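Long-range contacts in EmGH1 (Erythrobacter marinus, PDB 5Z87), which probably hydrolyses beta-glucosidic bonds as a glycoside hydrolase of family 3, with arabinofuranosidase and xylosidase activities also assigned to its family: residues F128-H133 with C177-I182; F143-A148 with R192-W197; R227-V232 with G273-M278. All blocks are in the same frame, centred on the assembly; numbering follows the deposited sequence.

Contact 1 of 3, residues F128-H133 with C177-I182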
ATOM      1  N   PHE A 128       6.780  32.429 -12.816  1.00 22.75           N
ATOM      2  CA  PHE A 128       6.329  31.441 -11.836  1.00 24.18           C
ATOM      3  C   PHE A 128       7.409  31.233 -10.784  1.00 22.23           C
ATOM      4  O   PHE A 128       8.571  30.977 -11.124  1.00 20.34           O
ATOM      5  CB  PHE A 128       5.995  30.103 -12.509  1.00 19.35           C
ATOM      6  CG  PHE A 128       4.737  30.118 -13.330  1.00 18.57           C
ATOM      7  CD1 PHE A 128       3.505  30.323 -12.731  1.00 19.87           C
ATOM      8  CD2 PHE A 128       4.785  29.896 -14.702  1.00 17.10           C
ATOM      9  CE1 PHE A 128       2.330  30.325 -13.477  1.00 16.17           C
ATOM     10  CE2 PHE A 128       3.622  29.883 -15.454  1.00 14.72           C
ATOM     11  CZ  PHE A 128       2.385  30.120 -14.835  1.00 16.22           C
ATOM     12  N   GLU A 129       7.031  31.336  -9.515  1.00 21.48           N
ATOM     13  CA  GLU A 129       7.946  31.042  -8.415  1.00 25.79           C
ATOM     14  C   GLU A 129       7.302  29.993  -7.512  1.00 27.65           C
ATOM     15  O   GLU A 129       6.159  29.587  -7.729  1.00 26.53           O
ATOM     16  CB  GLU A 129       8.311  32.318  -7.648  1.00 27.14           C
ATOM     17  CG  GLU A 129       8.995  33.388  -8.531  1.00 20.36           C
ATOM     18  CD  GLU A 129      10.431  33.048  -8.873  1.00 28.75           C
ATOM     19  OE1 GLU A 129      10.999  33.701  -9.777  1.00 27.03           O
ATOM     20  OE2 GLU A 129      11.004  32.121  -8.249  1.00 33.50           O
ATOM     21  N   GLU A 130       8.046  29.528  -6.511  1.00 27.13           N
ATOM     22  CA  GLU A 130       7.530  28.591  -5.516  1.00 27.74           C
ATOM     23  C   GLU A 130       7.176  29.361  -4.254  1.00 23.08           C
ATOM     24  O   GLU A 130       7.954  30.205  -3.807  1.00 31.47           O
ATOM     25  CB  GLU A 130       8.546  27.496  -5.183  1.00 21.53           C
ATOM     26  CG  GLU A 130       9.051  26.731  -6.373  1.00 24.32           C
ATOM     27  CD  GLU A 130       8.060  25.693  -6.881  1.00 22.15           C
ATOM     28  OE1 GLU A 130       8.381  25.027  -7.892  1.00 28.06           O
ATOM     29  OE2 GLU A 130       6.975  25.539  -6.274  1.00 21.16           O
ATOM     30  N   CYS A 131       6.009  29.064  -3.686  1.00 24.18           N
ATOM     31  CA  CYS A 131       5.478  29.742  -2.508  1.00 18.49           C
ATOM     32  C   CYS A 131       4.930  28.741  -1.500  1.00 19.20           C
ATOM     33  O   CYS A 131       3.850  28.929  -0.949  1.00 24.30           O
ATOM     34  CB  CYS A 131       4.375  30.719  -2.898  1.00 19.75           C
ATOM     35  SG  CYS A 131       4.962  32.138  -3.868  1.00 24.34           S
ATOM     36  N   LEU A 132       5.674  27.664  -1.233  1.00 19.68           N
ATOM     37  CA  LEU A 132       5.161  26.586  -0.384  1.00 23.27           C
ATOM     38  C   LEU A 132       4.863  27.077   1.029  1.00 24.43           C
ATOM     39  O   LEU A 132       3.795  26.805   1.583  1.00 22.44           O
ATOM     40  CB  LEU A 132       6.166  25.431  -0.338  1.00 16.50           C
ATOM     41  CG  LEU A 132       5.785  24.188   0.474  1.00 21.70           C
ATOM     42  CD1 LEU A 132       4.521  23.529  -0.044  1.00 15.60           C
ATOM     43  CD2 LEU A 132       6.931  23.204   0.456  1.00 22.64           C
ATOM     44  N   HIS A 133       5.806  27.798   1.628  1.00 21.56           N
ATOM     45  CA  HIS A 133       5.685  28.296   2.995  1.00 21.58           C
ATOM     46  C   HIS A 133       6.336  29.671   3.056  1.00 27.10           C
ATOM     47  O   HIS A 133       7.159  29.968   3.924  1.00 25.60           O
ATOM     48  CB  HIS A 133       6.318  27.317   3.985  1.00 20.06           C
ATOM     49  CG  HIS A 133       7.776  27.085   3.743  1.00 21.41           C
ATOM     50  ND1 HIS A 133       8.758  27.841   4.348  1.00 23.92           N
ATOM     51  CD2 HIS A 133       8.417  26.221   2.924  1.00 19.44           C
ATOM     52  CE1 HIS A 133       9.943  27.434   3.929  1.00 22.39           C
ATOM     53  NE2 HIS A 133       9.765  26.458   3.058  1.00 22.12           N
ATOM     54  N   CYS A 177       2.375  31.144  -8.941  1.00 27.95           N
ATOM     55  CA  CYS A 177       3.204  30.178  -8.235  1.00 27.05           C
ATOM     56  C   CYS A 177       2.682  28.765  -8.440  1.00 25.73           C
ATOM     57  O   CYS A 177       1.511  28.540  -8.766  1.00 21.31           O
ATOM     58  CB  CYS A 177       3.294  30.481  -6.731  1.00 18.96           C
ATOM     59  SG  CYS A 177       1.723  30.362  -5.887  1.00 21.76           S
ATOM     60  N   PHE A 178       3.595  27.817  -8.239  1.00 20.34           N
ATOM     61  CA  PHE A 178       3.295  26.392  -8.288  1.00 18.74           C
ATOM     62  C   PHE A 178       3.008  25.887  -6.871  1.00 20.85           C
ATOM     63  O   PHE A 178       3.717  25.059  -6.308  1.00 24.35           O
ATOM     64  CB  PHE A 178       4.456  25.641  -8.930  1.00 21.19           C
ATOM     65  CG  PHE A 178       4.742  26.042 -10.360  1.00 21.51           C
ATOM     66  CD1 PHE A 178       3.725  26.506 -11.194  1.00 15.41           C
ATOM     67  CD2 PHE A 178       6.036  25.923 -10.879  1.00 17.84           C
ATOM     68  CE1 PHE A 178       3.990  26.850 -12.510  1.00 15.32           C
ATOM     69  CE2 PHE A 178       6.316  26.267 -12.201  1.00 18.16           C
ATOM     70  CZ  PHE A 178       5.289  26.719 -13.023  1.00 19.86           C
ATOM     71  N   SER A 179       1.959  26.459  -6.291  1.00 17.64           N
ATOM     72  CA  SER A 179       1.548  26.248  -4.910  1.00 22.82           C
ATOM     73  C   SER A 179       0.075  26.578  -4.825  1.00 23.15           C
ATOM     74  O   SER A 179      -0.428  27.348  -5.650  1.00 23.82           O
ATOM     75  CB  SER A 179       2.342  27.148  -3.938  1.00 20.67           C
ATOM     76  OG  SER A 179       3.728  26.859  -3.978  1.00 26.49           O
ATOM     77  N   PRO A 180      -0.651  26.021  -3.839  1.00 19.81           N
ATOM     78  CA  PRO A 180      -0.206  25.090  -2.797  1.00 21.11           C
ATOM     79  C   PRO A 180      -0.151  23.623  -3.242  1.00 24.45           C
ATOM     80  O   PRO A 180      -0.785  23.214  -4.209  1.00 19.21           O
ATOM     81  CB  PRO A 180      -1.269  25.258  -1.716  1.00 18.29           C
ATOM     82  CG  PRO A 180      -2.540  25.517  -2.509  1.00 17.72           C
ATOM     83  CD  PRO A 180      -2.088  26.333  -3.716  1.00 16.42           C
ATOM     84  N   ASN A 181       0.632  22.842  -2.511  1.00 23.89           N
ATOM     85  CA  ASN A 181       0.591  21.390  -2.601  1.00 19.09           C
ATOM     86  C   ASN A 181      -0.600  20.930  -1.775  1.00 22.35           C
ATOM     87  O   ASN A 181      -0.620  21.108  -0.555  1.00 19.65           O
ATOM     88  CB  ASN A 181       1.909  20.818  -2.086  1.00 20.65           C
ATOM     89  CG  ASN A 181       1.943  19.286  -2.070  1.00 21.63           C
ATOM     90  OD1 ASN A 181       0.983  18.618  -1.673  1.00 23.81           O
ATOM     91  ND2 ASN A 181       3.078  18.729  -2.485  1.00 23.73           N
ATOM     92  N   ILE A 182      -1.607  20.355  -2.426  1.00 18.09           N
ATOM     93  CA  ILE A 182      -2.767  19.905  -1.678  1.00 13.87           C
ATOM     94  C   ILE A 182      -2.946  18.404  -1.867  1.00 21.05           C
ATOM     95  O   ILE A 182      -4.072  17.897  -1.899  1.00 16.21           O
ATOM     96  CB  ILE A 182      -4.023  20.693  -2.070  1.00 17.93           C
ATOM     97  CG1 ILE A 182      -4.279  20.624  -3.576  1.00 15.00           C
ATOM     98  CG2 ILE A 182      -3.851  22.141  -1.637  1.00 15.51           C
ATOM     99  CD1 ILE A 182      -5.521  21.429  -4.004  1.00 17.96           C
TER
HETATM  100  O   HOH W   1       5.802  25.485  -3.941  1.00 28.75           O
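Cys177 lies beside Glu129 in a parallel bridge at the ends of strands 126-129 and 176-177, where both chains run out into the loops above a TIM-barrel-like parallel sheet. Its CA and CB both pack on Glu129 O, CA at 3.1 Å in a CA-H...O contact. Cys177 CB rests 3.7 Å from Cys131 SG; the two small cysteines pack without a disulfide. Phe178 N then donates to Glu129 O at 3.2 Å. A chi1 of -62° puts CG of Phe178 beside its backbone N, and the ring meets that of Phe128. The two rings form an offset stack with centroids 4.7 Å apart and planes at 26°; Phe178 CE1 lies over one face of Phe128 toward the rim, while Phe128 CB makes a CH-pi contact over the Phe178 face. Glu130 OE1 comes to the Phe178 edge in the ring plane, 3.9 Å from CD2. At Ser179 the hydroxyl OG takes the N-H of Cys131 at 3.2 Å, a bond a short polar side chain can make where the strand pairing has ended. Water 1 joins the same OG to Glu130 OE2, to which it donates at 2.6 Å. Glu130 OE1 also bonds to Tyr93 and to a dithiothreitol, probably from the crystallisation liquor, in the pocket that Phe178 helps to line. A buried carboxylate held by water and tyrosine, with Lys233 as a long, weak ion partner, thus lies against an aromatic edge whose hydrogens may offer the oxygen a weakly favourable setting.

Contact 2 of 3, residues F143-A148 with R192-W197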
ATOM      1  N   PHE A 143       8.055  31.212   6.414  1.00 24.09           N
ATOM      2  CA  PHE A 143       7.084  30.781   7.406  1.00 24.92           C
ATOM      3  C   PHE A 143       7.314  29.313   7.786  1.00 21.43           C
ATOM      4  O   PHE A 143       8.165  28.622   7.207  1.00 19.23           O
ATOM      5  CB  PHE A 143       5.694  31.050   6.851  1.00 23.18           C
ATOM      6  CG  PHE A 143       5.428  32.505   6.614  1.00 21.34           C
ATOM      7  CD1 PHE A 143       5.009  33.324   7.657  1.00 24.39           C
ATOM      8  CD2 PHE A 143       5.618  33.068   5.356  1.00 23.99           C
ATOM      9  CE1 PHE A 143       4.769  34.683   7.448  1.00 23.88           C
ATOM     10  CE2 PHE A 143       5.375  34.424   5.135  1.00 23.04           C
ATOM     11  CZ  PHE A 143       4.951  35.231   6.177  1.00 19.64           C
ATOM     12  N   PRO A 144       6.615  28.798   8.807  1.00 21.05           N
ATOM     13  CA  PRO A 144       6.754  27.368   9.109  1.00 22.20           C
ATOM     14  C   PRO A 144       6.333  26.543   7.897  1.00 23.35           C
ATOM     15  O   PRO A 144       5.488  26.957   7.101  1.00 22.57           O
ATOM     16  CB  PRO A 144       5.810  27.152  10.298  1.00 24.28           C
ATOM     17  CG  PRO A 144       5.647  28.502  10.917  1.00 22.75           C
ATOM     18  CD  PRO A 144       5.718  29.467   9.769  1.00 28.90           C
ATOM     19  N   GLN A 145       6.951  25.379   7.752  1.00 22.22           N
ATOM     20  CA  GLN A 145       6.633  24.479   6.655  1.00 20.36           C
ATOM     21  C   GLN A 145       5.138  24.142   6.653  1.00 21.01           C
ATOM     22  O   GLN A 145       4.426  24.336   7.642  1.00 20.61           O
ATOM     23  CB  GLN A 145       7.498  23.221   6.757  1.00 20.90           C
ATOM     24  CG  GLN A 145       7.362  22.221   5.612  1.00 23.50           C
ATOM     25  CD  GLN A 145       7.637  22.837   4.243  1.00 22.27           C
ATOM     26  OE1 GLN A 145       6.859  23.656   3.739  1.00 24.32           O
ATOM     27  NE2 GLN A 145       8.731  22.420   3.627  1.00 18.91           N
ATOM     28  N   ALA A 146       4.654  23.652   5.509  1.00 18.81           N
ATOM     29  CA  ALA A 146       3.213  23.462   5.335  1.00 19.22           C
ATOM     30  C   ALA A 146       2.630  22.495   6.381  1.00 18.82           C
ATOM     31  O   ALA A 146       1.594  22.777   6.999  1.00 13.80           O
ATOM     32  CB  ALA A 146       2.932  22.990   3.904  1.00 16.48           C
ATOM     33  N   MET A 147       3.291  21.359   6.615  1.00 18.14           N
ATOM     34  CA  MET A 147       2.775  20.422   7.619  1.00 18.29           C
ATOM     35  C   MET A 147       2.814  21.022   9.022  1.00 18.77           C
ATOM     36  O   MET A 147       1.894  20.802   9.818  1.00 23.56           O
ATOM     37  CB  MET A 147       3.557  19.109   7.597  1.00 18.68           C
ATOM     38  CG  MET A 147       2.936  18.037   8.509  1.00 19.45           C
ATOM     39  SD  MET A 147       3.411  16.390   7.979  1.00 27.11           S
ATOM     40  CE  MET A 147       2.182  16.027   6.723  1.00 15.95           C
ATOM     41  N   ALA A 148       3.863  21.783   9.345  1.00 17.25           N
ATOM     42  CA  ALA A 148       3.887  22.501  10.619  1.00 18.89           C
ATOM     43  C   ALA A 148       2.677  23.412  10.751  1.00 18.20           C
ATOM     44  O   ALA A 148       1.959  23.380  11.760  1.00 22.82           O
ATOM     45  CB  ALA A 148       5.180  23.311  10.746  1.00 19.95           C
ATOM     46  N   ARG A 192       8.227  13.942   0.460  1.00 16.81           N
ATOM     47  CA  ARG A 192       7.524  15.200   0.272  1.00 15.88           C
ATOM     48  C   ARG A 192       6.373  15.387   1.242  1.00 16.84           C
ATOM     49  O   ARG A 192       5.603  16.346   1.090  1.00 21.99           O
ATOM     50  CB  ARG A 192       7.015  15.321  -1.169  1.00 14.08           C
ATOM     51  CG  ARG A 192       8.123  15.172  -2.210  1.00 15.95           C
ATOM     52  CD  ARG A 192       7.649  15.558  -3.594  1.00 14.14           C
ATOM     53  NE  ARG A 192       7.517  17.003  -3.717  1.00 20.95           N
ATOM     54  CZ  ARG A 192       7.344  17.655  -4.863  1.00 23.21           C
ATOM     55  NH1 ARG A 192       7.282  16.981  -5.998  1.00 16.76           N
ATOM     56  NH2 ARG A 192       7.238  18.990  -4.868  1.00 21.27           N
ATOM     57  N   SER A 193       6.235  14.494   2.231  1.00 14.75           N
ATOM     58  CA  SER A 193       5.162  14.618   3.216  1.00 18.23           C
ATOM     59  C   SER A 193       5.048  16.037   3.785  1.00 19.97           C
ATOM     60  O   SER A 193       3.938  16.568   3.934  1.00 15.29           O
ATOM     61  CB  SER A 193       5.377  13.615   4.353  1.00 14.40           C
ATOM     62  OG  SER A 193       5.374  12.279   3.876  1.00 17.64           O
ATOM     63  N   GLU A 194       6.184  16.666   4.112  1.00 13.58           N
ATOM     64  CA  GLU A 194       6.144  17.964   4.789  1.00 19.19           C
ATOM     65  C   GLU A 194       5.469  19.051   3.954  1.00 19.93           C
ATOM     66  O   GLU A 194       4.997  20.047   4.519  1.00 18.10           O
ATOM     67  CB  GLU A 194       7.560  18.399   5.131  1.00 23.89           C
ATOM     68  CG  GLU A 194       8.380  18.687   3.882  1.00 22.30           C
ATOM     69  CD  GLU A 194       9.841  18.916   4.187  1.00 24.51           C
ATOM     70  OE1 GLU A 194      10.266  20.086   4.277  1.00 26.36           O
ATOM     71  OE2 GLU A 194      10.562  17.919   4.344  1.00 27.30           O
ATOM     72  N   GLU A 195       5.411  18.886   2.629  1.00 17.48           N
ATOM     73  CA  GLU A 195       4.777  19.883   1.779  1.00 19.69           C
ATOM     74  C   GLU A 195       3.261  19.866   1.864  1.00 24.99           C
ATOM     75  O   GLU A 195       2.629  20.805   1.352  1.00 20.01           O
ATOM     76  CB  GLU A 195       5.162  19.676   0.321  1.00 16.85           C
ATOM     77  CG  GLU A 195       6.625  19.555   0.071  1.00 20.77           C
ATOM     78  CD  GLU A 195       6.897  19.434  -1.413  1.00 29.46           C
ATOM     79  OE1 GLU A 195       8.005  18.971  -1.776  1.00 25.24           O
ATOM     80  OE2 GLU A 195       5.976  19.785  -2.203  1.00 21.90           O
ATOM     81  N   THR A 196       2.670  18.832   2.475  1.00 18.41           N
ATOM     82  CA  THR A 196       1.228  18.660   2.509  1.00 16.59           C
ATOM     83  C   THR A 196       0.668  19.156   3.829  1.00 17.96           C
ATOM     84  O   THR A 196       1.397  19.429   4.780  1.00 19.90           O
ATOM     85  CB  THR A 196       0.836  17.189   2.327  1.00 20.49           C
ATOM     86  OG1 THR A 196       1.120  16.464   3.541  1.00 14.05           O
ATOM     87  CG2 THR A 196       1.561  16.590   1.163  1.00  9.85           C
ATOM     88  N   TRP A 197      -0.660  19.220   3.885  1.00 16.80           N
ATOM     89  CA  TRP A 197      -1.382  19.602   5.086  1.00 17.19           C
ATOM     90  C   TRP A 197      -1.952  18.394   5.824  1.00 15.69           C
ATOM     91  O   TRP A 197      -2.901  18.525   6.600  1.00 20.73           O
ATOM     92  CB  TRP A 197      -2.464  20.625   4.725  1.00 15.23           C
ATOM     93  CG  TRP A 197      -1.789  21.903   4.238  1.00 19.65           C
ATOM     94  CD1 TRP A 197      -1.159  22.085   3.042  1.00 14.80           C
ATOM     95  CD2 TRP A 197      -1.593  23.123   4.979  1.00 21.00           C
ATOM     96  NE1 TRP A 197      -0.611  23.342   2.976  1.00 18.65           N
ATOM     97  CE2 TRP A 197      -0.873  24.005   4.146  1.00 21.90           C
ATOM     98  CE3 TRP A 197      -1.985  23.564   6.253  1.00 19.54           C
ATOM     99  CZ2 TRP A 197      -0.528  25.304   4.549  1.00 20.71           C
ATOM    100  CZ3 TRP A 197      -1.651  24.855   6.643  1.00 21.25           C
ATOM    101  CH2 TRP A 197      -0.928  25.707   5.795  1.00 20.54           C
TER
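The first turn of helix 146-150 meets the loop between strand 176-177 and helix 201-216 at a short 3-10 segment, 193-195, within the barrel-like N-terminal domain. Gln145 is the N-cap residue. Its OE1 takes the N-H of Ala146 in the carbonyl plane, on a lone pair, and its NE2 gives a hydrogen to Glu194 OE1 at 2.9 Å. That bond leaves close to the amide plane and reaches the anti lone pair of the carboxylate, whose plane is turned 72° from the amide. CG of Gln145 stands anti to its backbone N (chi1 -175°), and the bend at chi2 brings CD round toward Glu194. Met147 N donates to Glu194 O at 3.0 Å, anchoring the start of the helix on the loop. Ala146, small enough for a close fit, puts CB 3.4 Å from Glu195 O and 3.7 Å from Trp197 NE1, and its own O lies over one face of the indole. The flexible Met147 side chain runs beside Thr196, its CE 3.3 Å from Ser193 O, an oxygen that accepts from Thr196 N and OG1. Behind this interface Arg192 grips Glu195 side-on through NE and NH2, and its NH2 also bonds a dithiothreitol in the pocket. Glu194 OE1 receives a second hydrogen from Gly451 N, so this buried carboxylate oxygen is held by two donors, which would probably favour the charged form.

Contact 3 of 3, residues R227-V232 with G273-M278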
ATOM      1  N   ARG A 227      -1.482  40.355  -5.517  1.00 27.32           N
ATOM      2  CA  ARG A 227      -1.843  38.947  -5.459  1.00 26.66           C
ATOM      3  C   ARG A 227      -1.210  38.234  -6.641  1.00 24.06           C
ATOM      4  O   ARG A 227      -0.722  38.868  -7.578  1.00 24.20           O
ATOM      5  CB  ARG A 227      -3.366  38.758  -5.475  1.00 22.43           C
ATOM      6  CG  ARG A 227      -4.104  39.508  -4.387  1.00 18.61           C
ATOM      7  CD  ARG A 227      -3.681  39.073  -2.991  1.00 25.74           C
ATOM      8  NE  ARG A 227      -4.339  39.896  -1.982  1.00 28.83           N
ATOM      9  CZ  ARG A 227      -4.799  39.445  -0.823  1.00 38.64           C
ATOM     10  NH1 ARG A 227      -5.385  40.287   0.012  1.00 38.88           N
ATOM     11  NH2 ARG A 227      -4.669  38.162  -0.492  1.00 34.27           N
ATOM     12  N   ILE A 228      -1.198  36.899  -6.587  1.00 23.26           N
ATOM     13  CA  ILE A 228      -0.609  36.076  -7.639  1.00 22.15           C
ATOM     14  C   ILE A 228      -1.512  34.867  -7.861  1.00 24.93           C
ATOM     15  O   ILE A 228      -2.312  34.495  -7.002  1.00 22.72           O
ATOM     16  CB  ILE A 228       0.830  35.612  -7.294  1.00 24.05           C
ATOM     17  CG1 ILE A 228       0.807  34.568  -6.160  1.00 21.58           C
ATOM     18  CG2 ILE A 228       1.711  36.804  -6.910  1.00 23.49           C
ATOM     19  CD1 ILE A 228       2.179  33.942  -5.840  1.00 17.79           C
ATOM     20  N   ALA A 229      -1.365  34.247  -9.026  1.00 17.90           N
ATOM     21  CA  ALA A 229      -2.116  33.038  -9.344  1.00 25.14           C
ATOM     22  C   ALA A 229      -1.545  31.816  -8.621  1.00 19.16           C
ATOM     23  O   ALA A 229      -0.323  31.636  -8.532  1.00 22.12           O
ATOM     24  CB  ALA A 229      -2.112  32.797 -10.858  1.00 20.59           C
ATOM     25  N   THR A 230      -2.439  30.981  -8.103  1.00 21.09           N
ATOM     26  CA  THR A 230      -2.085  29.670  -7.565  1.00 20.43           C
ATOM     27  C   THR A 230      -2.176  28.615  -8.660  1.00 19.46           C
ATOM     28  O   THR A 230      -3.040  28.688  -9.539  1.00 21.23           O
ATOM     29  CB  THR A 230      -3.024  29.267  -6.421  1.00 16.93           C
ATOM     30  OG1 THR A 230      -4.385  29.355  -6.864  1.00 17.25           O
ATOM     31  CG2 THR A 230      -2.844  30.170  -5.226  1.00 18.53           C
ATOM     32  N   SER A 231      -1.282  27.627  -8.600  1.00 17.15           N
ATOM     33  CA  SER A 231      -1.390  26.402  -9.395  1.00 20.82           C
ATOM     34  C   SER A 231      -1.442  25.222  -8.423  1.00 22.49           C
ATOM     35  O   SER A 231      -0.408  24.687  -8.018  1.00 21.42           O
ATOM     36  CB  SER A 231      -0.227  26.261 -10.382  1.00 16.33           C
ATOM     37  OG  SER A 231       0.130  27.517 -10.927  1.00 20.21           O
ATOM     38  N   VAL A 232      -2.648  24.800  -8.050  1.00 19.82           N
ATOM     39  CA  VAL A 232      -2.772  23.743  -7.054  1.00 19.64           C
ATOM     40  C   VAL A 232      -2.245  22.435  -7.631  1.00 22.55           C
ATOM     41  O   VAL A 232      -2.481  22.107  -8.804  1.00 18.47           O
ATOM     42  CB  VAL A 232      -4.229  23.628  -6.581  1.00 16.55           C
ATOM     43  CG1 VAL A 232      -4.611  24.877  -5.797  1.00 13.35           C
ATOM     44  CG2 VAL A 232      -5.160  23.467  -7.781  1.00 17.35           C
ATOM     45  N   GLY A 273     -11.492  29.563  -6.463  1.00 26.82           N
ATOM     46  CA  GLY A 273     -11.207  30.160  -7.754  1.00 21.63           C
ATOM     47  C   GLY A 273      -9.756  30.132  -8.170  1.00 23.90           C
ATOM     48  O   GLY A 273      -9.302  31.058  -8.856  1.00 23.51           O
ATOM     49  N   SER A 274      -9.007  29.107  -7.757  1.00 21.36           N
ATOM     50  CA  SER A 274      -7.644  28.921  -8.241  1.00 23.51           C
ATOM     51  C   SER A 274      -7.604  29.062  -9.760  1.00 17.16           C
ATOM     52  O   SER A 274      -8.425  28.484 -10.468  1.00 23.87           O
ATOM     53  CB  SER A 274      -7.119  27.541  -7.807  1.00 19.43           C
ATOM     54  OG  SER A 274      -5.803  27.285  -8.292  1.00 14.87           O
ATOM     55  N   ILE A 275      -6.653  29.850 -10.251  1.00 20.45           N
ATOM     56  CA  ILE A 275      -6.542  30.115 -11.679  1.00 19.29           C
ATOM     57  C   ILE A 275      -5.774  28.998 -12.376  1.00 18.67           C
ATOM     58  O   ILE A 275      -6.051  28.669 -13.536  1.00 18.92           O
ATOM     59  CB  ILE A 275      -5.869  31.493 -11.889  1.00 22.28           C
ATOM     60  CG1 ILE A 275      -6.782  32.631 -11.444  1.00 24.32           C
ATOM     61  CG2 ILE A 275      -5.454  31.722 -13.340  1.00 19.26           C
ATOM     62  CD1 ILE A 275      -6.073  33.987 -11.435  1.00 18.20           C
ATOM     63  N   GLY A 276      -4.786  28.409 -11.698  1.00 14.57           N
ATOM     64  CA  GLY A 276      -3.964  27.372 -12.275  1.00 18.77           C
ATOM     65  C   GLY A 276      -4.078  26.053 -11.520  1.00 20.51           C
ATOM     66  O   GLY A 276      -4.626  25.974 -10.409  1.00 21.52           O
ATOM     67  N   LEU A 277      -3.535  25.011 -12.145  1.00 22.87           N
ATOM     68  CA  LEU A 277      -3.507  23.661 -11.595  1.00 21.25           C
ATOM     69  C   LEU A 277      -2.349  22.935 -12.250  1.00 17.98           C
ATOM     70  O   LEU A 277      -2.137  23.087 -13.460  1.00 21.31           O
ATOM     71  CB  LEU A 277      -4.824  22.921 -11.856  1.00 19.72           C
ATOM     72  CG  LEU A 277      -4.873  21.423 -11.517  1.00 17.05           C
ATOM     73  CD1 LEU A 277      -6.233  21.094 -10.936  1.00 14.14           C
ATOM     74  CD2 LEU A 277      -4.611  20.563 -12.746  1.00 14.56           C
ATOM     75  N   MET A 278      -1.603  22.154 -11.462  1.00 16.49           N
ATOM     76  CA  MET A 278      -0.495  21.350 -11.983  1.00 17.43           C
ATOM     77  C   MET A 278      -0.785  19.857 -11.827  1.00 15.91           C
ATOM     78  O   MET A 278      -1.326  19.426 -10.806  1.00 17.93           O
ATOM     79  CB  MET A 278       0.822  21.698 -11.280  1.00 17.46           C
ATOM     80  CG  MET A 278       2.023  20.875 -11.738  1.00 15.59           C
ATOM     81  SD  MET A 278       3.507  21.261 -10.771  1.00 18.99           S
ATOM     82  CE  MET A 278       3.952  22.867 -11.408  1.00 18.60           C
TER
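Thr230 and Ser274 meet through their hydroxyls, OG1 and OG being 2.9 Å apart, near the start of the parallel pairing of strands 229-235 and 276-279. OG of Ser274 is anti to its backbone N (chi1 178°), a rotamer that lets OG reach forward to donate to Gly276 O in the carbonyl plane. Gly276 O also accepts from Val232 N at 3.3 Å. Thr230 OG1 lies between its backbone N and carbonyl carbon (chi1 54°), facing Ser274. Gly276 comes within 4.0 Å of Ser231, CA to CA, and its N-H bonds to Thr230 O at 2.8 Å; a beta carbon here would clash with Thr230 O and Ser231 OG, so glycine suits the close pairing. Met278 N to Val232 O, at 2.8 Å with an N-H...O angle of 170°, continues the pairing. The branched Val232 fills space with both methyls: CG1 packs 3.7 Å from Ser274 OG, and CG2 touches Leu277 CD1. Nearer the start, Ala229 CB meets Ile275 CB at 4.1 Å. Val232 and Leu277 share one face of the sheet, under Phe265 of helix 263-270, with Val212 of helix 201-216 also against Val232. On the other face Ser231 OG bonds to Tyr309 and to Cys177 O, and Met278 reaches Phe178, placing the pair between strand 176-177 and strand 309-311.

All three contacts are buried, and all belong to the N-terminal domain. Contacts 1 and 3 hold the same parallel sheet: strand 176-177 of contact 1 neighbours strand 229-235 of contact 3, joined by Cys177 N to Ala229 O. Contact 2 lies off the sheet and touches contact 1 through His133 O with Phe143 N and Asn181 ND2 with Glu195 OE2; it does not touch contact 3. The chemistry changes accordingly: parallel backbone pairing with hydroxyls and aliphatic packing in contact 3, aromatic stacking giving way to a polar pocket edge in contact 1, and helix capping with charged groups in contact 2.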